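PDB 6ZTI: PlaB phospholipase from Legionella pneumophila, which is an alpha/beta-hydrolase phospholipase linked to virulence, whose activity is controlled by NAD(H)-mediated assembly into tetramers. Local coordinates for residues L126-A130 against P131-G135; S136-A139 against Q140-K143. All blocks are in the same frame, centred on the assembly; numbering follows the deposited sequence.

Contacts 1 and 2 lie in series along one run of chain that leaves the parallel sheet of the alpha/beta-hydrolase fold and ends at the dinucleotide pocket. In contact 1, residues 126-135, strand 123-129 ends and turns into a buried loop; in contact 2, residues 136-143, the loop continues with helical backbone angles into helix 142-146. Their centres are about 16 Å apart, and they meet only through the chain junction. Contact 1 lies nearer the middle, its centre about 8 Å from the centre of the chain, against about 14 Å for that of contact 2, and away from the bound thio-NAD. Contact 2 reaches the ligand directly, with Gln140 OE1 3.6 Å from its C4D atom.

Contact 1 (L126-A130 against P131-G135); sequences LIMLA and PANHG
Asn133 ND2 is held by two acceptors: the backbone O of Thr226 and, across the turn, the sulfur of Met128. The ND2 to Met128 SD separation of 3.7 Å makes this a weak hydrogen bond, although its N-H points almost straight at the sulfur (161°). The two side chains cross at about a right angle. Met128 CG lies beside its own backbone N (chi1 -73°), and an extended second torsion carries SD toward the amide. The other end of that amide, Asn133 OD1, accepts from Arg107 NE, so partners at both OD1 and ND2 restrict its rotation.

Apolar packing begins closer to the Met128 backbone. Met128 CB lies 3.7 Å from Pro131 CG and 3.8 Å from Pro131 CB, setting the proline ring against the base of the methionine. The bend that brings them together occurs at Ala130, whose positive phi (40°) places it in the left-handed helical region just after strand 123-129. Beyond Pro131, an inverse gamma turn centred on Ala132 is marked by a weak bond from Asn133 N to Pro131 O (3.0 Å). It runs into a type I turn, Ala132 to Gly135, in which Gly135 N donates to Ala132 O at 3.1 Å.

This is the carboxyl end of a central strand of the alpha/beta-hydrolase sheet, flanked by strands 93-99 and 191-197. Met128 also touches Thr98 and Val194 on these neighbours.

Every residue taking part is buried, yet the polar bookkeeping is uneven. Ala130 O has no partner anywhere in the model, whereas the Asn133 amide is gripped at both heteroatoms. The chemistry therefore implies that this amide and the Met128-Pro131 packing help hold the start of the loop, with the sulfur as a weak acceptor.

Contact 2 (S136-A139 against Q140-K143); sequences SALA and QLGK. With SND (thionicotinamide-adenine-dinucleotide), chain H.
Leu138 and Leu141 meet through their methyl groups, CD2 of the first lying 3.7 Å from CD1 of the second, in a run that opens with an ST turn at Ser136, passes through 137-139 with helical backbone angles but without the regular bonds, and leads into helix 142-146. The other methyl of Leu141 faces thio-NAD: CD2 is 3.8 Å from N7N, the nitrogen of the thioamide. Gln140 reaches the ribose beside the nicotinamide ring with OE1, because CG stands anti to the backbone N (chi1 -176°) and the chain runs extended from there. The Gln140 amide is held at its other end, with NE2 donating to Glu167 OE2 and Arg383 O, which leaves OE1 directed toward the sugar.

The same ligand is hydrogen-bonded by Asn209 and Arg145 of this chain and by Arg381 and Tyr393 of the second subunit, so the pocket spans a subunit interface, consistent with the NAD(H)-mediated tetramerization.

Behind these first-shell residues, the backbone sets their spacing. Leu141 N makes a weak, strongly bent bond to Leu138 O (3.0 Å, 124°), and Ala139 N donates to Ser136 O at 3.1 Å. A water also links Ser136 O with Gln140 N, accepting from the latter at 3.2 Å. Farther back from the ligand, Ser136 OG contacts Val220 O through a hydrogen bond and closes the ST turn by accepting from Leu138 N at 3.2 Å, with an N-H...O angle of 145°.

Contact 1 (L126-A130 against P131-G135)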
loop_
_atom_site.group_PDB
_atom_site.type_symbol
_atom_site.label_atom_id
_atom_site.label_comp_id
_atom_site.label_asym_id
_atom_site.label_seq_id
_atom_site.Cartn_x
_atom_site.Cartn_y
_atom_site.Cartn_z
ATOM N N LEU B 126 -11.735 -28.344 30.102
ATOM C CA LEU B 126 -11.818 -27.399 28.992
ATOM C C LEU B 126 -12.618 -28.078 27.893
ATOM O O LEU B 126 -12.152 -29.046 27.284
ATOM C CB LEU B 126 -10.436 -26.978 28.503
ATOM C CG LEU B 126 -10.426 -26.084 27.256
ATOM C CD1 LEU B 126 -11.333 -24.874 27.452
ATOM C CD2 LEU B 126 -9.016 -25.640 26.914
ATOM N N ILE B 127 -13.834 -27.586 27.670
ATOM C CA ILE B 127 -14.751 -28.127 26.680
ATOM C C ILE B 127 -14.914 -27.055 25.613
ATOM O O ILE B 127 -15.608 -26.059 25.825
ATOM C CB ILE B 127 -16.097 -28.519 27.300
ATOM C CG1 ILE B 127 -15.875 -29.495 28.458
ATOM C CG2 ILE B 127 -17.012 -29.125 26.230
ATOM C CD1 ILE B 127 -17.123 -29.788 29.279
ATOM N N MET B 128 -14.265 -27.256 24.470
ATOM C CA MET B 128 -14.260 -26.300 23.369
ATOM C C MET B 128 -15.277 -26.726 22.324
ATOM O O MET B 128 -15.186 -27.834 21.793
ATOM C CB MET B 128 -12.869 -26.223 22.738
ATOM C CG MET B 128 -11.841 -25.498 23.594
ATOM S SD MET B 128 -10.190 -25.723 22.925
ATOM C CE MET B 128 -9.836 -27.374 23.521
ATOM N N LEU B 129 -16.235 -25.843 22.028
ATOM C CA LEU B 129 -17.250 -26.073 21.011
ATOM C C LEU B 129 -16.884 -25.296 19.750
ATOM O O LEU B 129 -16.749 -24.064 19.786
ATOM C CB LEU B 129 -18.634 -25.652 21.511
ATOM C CG LEU B 129 -19.071 -26.158 22.890
ATOM C CD1 LEU B 129 -20.432 -25.593 23.325
ATOM C CD2 LEU B 129 -19.121 -27.681 22.913
ATOM N N ALA B 130 -16.722 -26.019 18.640
ATOM C CA ALA B 130 -16.323 -25.463 17.347
ATOM C C ALA B 130 -15.250 -24.389 17.505
ATOM O O ALA B 130 -15.401 -23.287 16.961
ATOM C CB ALA B 130 -17.532 -24.886 16.615
ATOM N N PRO B 131 -14.160 -24.679 18.214
ATOM C CA PRO B 131 -13.105 -23.674 18.405
ATOM C C PRO B 131 -12.308 -23.435 17.141
ATOM O O PRO B 131 -11.993 -24.375 16.407
ATOM C CB PRO B 131 -12.217 -24.307 19.476
ATOM C CG PRO B 131 -12.319 -25.763 19.152
ATOM C CD PRO B 131 -13.759 -25.986 18.762
ATOM N N ALA B 132 -11.940 -22.169 16.917
ATOM C CA ALA B 132 -11.115 -21.783 15.765
ATOM C C ALA B 132 -9.632 -21.923 16.114
ATOM O O ALA B 132 -8.835 -20.991 16.002
ATOM C CB ALA B 132 -11.449 -20.365 15.320
ATOM N N ASN B 133 -9.262 -23.138 16.527
ATOM C CA ASN B 133 -7.932 -23.350 17.086
ATOM C C ASN B 133 -6.831 -23.170 16.056
ATOM O O ASN B 133 -5.720 -22.772 16.417
ATOM C CB ASN B 133 -7.845 -24.728 17.726
ATOM C CG ASN B 133 -8.487 -24.756 19.096
ATOM O OD1 ASN B 133 -8.322 -23.832 19.899
ATOM N ND2 ASN B 133 -9.240 -25.802 19.365
ATOM N N HIS B 134 -7.101 -23.459 14.781
ATOM C CA HIS B 134 -6.136 -23.201 13.723
ATOM C C HIS B 134 -6.630 -22.116 12.766
ATOM O O HIS B 134 -6.151 -22.030 11.635
ATOM C CB HIS B 134 -5.818 -24.490 12.964
ATOM C CG HIS B 134 -5.236 -25.567 13.827
ATOM N ND1 HIS B 134 -3.885 -25.664 14.100
ATOM C CD2 HIS B 134 -5.826 -26.588 14.487
ATOM C CE1 HIS B 134 -3.674 -26.700 14.890
ATOM N NE2 HIS B 134 -4.836 -27.284 15.131
ATOM N N GLY B 135 -7.592 -21.303 13.193
ATOM C CA GLY B 135 -8.036 -20.145 12.436
ATOM C C GLY B 135 -9.348 -20.385 11.712
ATOM O O GLY B 135 -9.910 -21.484 11.702
#

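Contact 2 (S136-A139 against Q140-K143)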
loop_
_atom_site.group_PDB
_atom_site.type_symbol
_atom_site.label_atom_id
_atom_site.label_comp_id
_atom_site.label_asym_id
_atom_site.label_seq_id
_atom_site.Cartn_x
_atom_site.Cartn_y
_atom_site.Cartn_z
ATOM N N SER B 136 -9.828 -19.310 11.084
ATOM C CA SER B 136 -11.045 -19.304 10.281
ATOM C C SER B 136 -10.743 -18.684 8.927
ATOM O O SER B 136 -10.185 -17.587 8.857
ATOM C CB SER B 136 -12.167 -18.506 10.951
ATOM O OG SER B 136 -13.218 -18.248 10.029
ATOM N N ALA B 137 -11.128 -19.378 7.857
ATOM C CA ALA B 137 -10.911 -18.849 6.515
ATOM C C ALA B 137 -11.614 -17.519 6.315
ATOM O O ALA B 137 -11.190 -16.721 5.470
ATOM C CB ALA B 137 -11.394 -19.865 5.481
ATOM N N LEU B 138 -12.668 -17.255 7.090
ATOM C CA LEU B 138 -13.445 -16.039 6.931
ATOM C C LEU B 138 -12.710 -14.801 7.435
ATOM O O LEU B 138 -13.048 -13.685 7.019
ATOM C CB LEU B 138 -14.772 -16.170 7.675
ATOM C CG LEU B 138 -15.852 -17.093 7.118
ATOM C CD1 LEU B 138 -17.024 -17.136 8.071
ATOM C CD2 LEU B 138 -16.302 -16.591 5.772
ATOM N N ALA B 139 -11.722 -14.967 8.321
ATOM C CA ALA B 139 -11.097 -13.813 8.965
ATOM C C ALA B 139 -10.432 -12.902 7.949
ATOM O O ALA B 139 -10.464 -11.673 8.089
ATOM C CB ALA B 139 -10.073 -14.279 10.008
ATOM N N GLN B 140 -9.830 -13.480 6.913
ATOM C CA GLN B 140 -9.161 -12.666 5.912
ATOM C C GLN B 140 -10.141 -11.740 5.199
ATOM O O GLN B 140 -9.781 -10.609 4.856
ATOM C CB GLN B 140 -8.426 -13.564 4.916
ATOM C CG GLN B 140 -7.619 -12.783 3.908
ATOM C CD GLN B 140 -6.641 -13.645 3.133
ATOM O OE1 GLN B 140 -6.900 -14.028 1.996
ATOM N NE2 GLN B 140 -5.498 -13.944 3.746
ATOM N N LEU B 141 -11.385 -12.178 4.994
ATOM C CA LEU B 141 -12.403 -11.308 4.416
ATOM C C LEU B 141 -12.560 -9.991 5.176
ATOM O O LEU B 141 -13.230 -9.078 4.686
ATOM C CB LEU B 141 -13.746 -12.022 4.359
ATOM C CG LEU B 141 -13.737 -13.369 3.640
ATOM C CD1 LEU B 141 -15.157 -13.884 3.510
ATOM C CD2 LEU B 141 -13.076 -13.284 2.259
ATOM N N GLY B 142 -11.963 -9.881 6.372
ATOM C CA GLY B 142 -11.775 -8.599 7.030
ATOM C C GLY B 142 -13.046 -8.032 7.650
ATOM O O GLY B 142 -14.148 -8.569 7.520
ATOM N N LYS B 143 -12.875 -6.872 8.291
ATOM C CA LYS B 143 -13.909 -6.312 9.162
ATOM C C LYS B 143 -15.166 -5.921 8.386
ATOM O O LYS B 143 -16.280 -6.321 8.747
ATOM C CB LYS B 143 -13.337 -5.103 9.915
ATOM C CG LYS B 143 -14.220 -4.563 11.030
ATOM C CD LYS B 143 -13.489 -3.521 11.870
ATOM C CE LYS B 143 -14.419 -2.887 12.892
ATOM N NZ LYS B 143 -14.890 -3.863 13.915
HETATM P PA SND H . -11.675 -13.224 -4.786
HETATM O O1A SND H . -10.469 -13.406 -5.647
HETATM O O2A SND H . -12.795 -14.219 -4.909
HETATM O O5B SND H . -12.370 -11.781 -4.965
HETATM C C5B SND H . -11.513 -10.643 -5.131
HETATM C C4B SND H . -12.316 -9.418 -4.780
HETATM O O4B SND H . -13.505 -9.355 -5.607
HETATM C C3B SND H . -12.801 -9.363 -3.332
HETATM O O3B SND H . -12.685 -8.034 -2.843
HETATM C C2B SND H . -14.261 -9.794 -3.449
HETATM O O2B SND H . -15.061 -9.284 -2.394
HETATM C C1B SND H . -14.633 -9.154 -4.782
HETATM N N9A SND H . -15.787 -9.763 -5.429
HETATM C C8A SND H . -15.831 -10.973 -6.073
HETATM N N7A SND H . -17.030 -11.328 -6.465
HETATM C C5A SND H . -17.836 -10.278 -6.047
HETATM C C6A SND H . -19.225 -10.072 -6.105
HETATM N N6A SND H . -20.074 -10.915 -6.700
HETATM N N1A SND H . -19.715 -8.944 -5.545
HETATM C C2A SND H . -18.862 -8.077 -4.994
HETATM N N3A SND H . -17.532 -8.159 -4.895
HETATM C C4A SND H . -17.081 -9.299 -5.427
HETATM O O3 SND H . -11.215 -13.220 -3.265
HETATM P PN SND H . -11.950 -12.984 -1.865
HETATM O O1N SND H . -13.404 -13.178 -2.087
HETATM O O2N SND H . -11.460 -11.710 -1.306
HETATM O O5D SND H . -11.347 -14.209 -1.020
HETATM C C5D SND H . -10.128 -14.041 -0.264
HETATM C C4D SND H . -9.280 -15.293 -0.347
HETATM O O4D SND H . -10.059 -16.452 0.035
HETATM C C3D SND H . -8.712 -15.636 -1.724
HETATM O O3D SND H . -7.474 -16.320 -1.541
HETATM C C2D SND H . -9.803 -16.541 -2.299
HETATM O O2D SND H . -9.355 -17.398 -3.344
HETATM C C1D SND H . -10.156 -17.342 -1.051
HETATM N N1N SND H . -11.608 -17.829 -1.144
HETATM C C2N SND H . -12.549 -16.947 -0.771
HETATM C C3N SND H . -13.874 -17.331 -0.724
HETATM C C7N SND H . -14.902 -16.408 -0.173
HETATM S S7N SND H . -16.080 -16.963 0.861
HETATM N N7N SND H . -14.808 -15.138 -0.511
HETATM C C4N SND H . -14.207 -18.630 -1.089
HETATM C C5N SND H . -13.219 -19.510 -1.495
HETATM C C6N SND H . -11.910 -19.088 -1.517
HETATM O O HOH W 1 -8.414 -16.282 7.181
#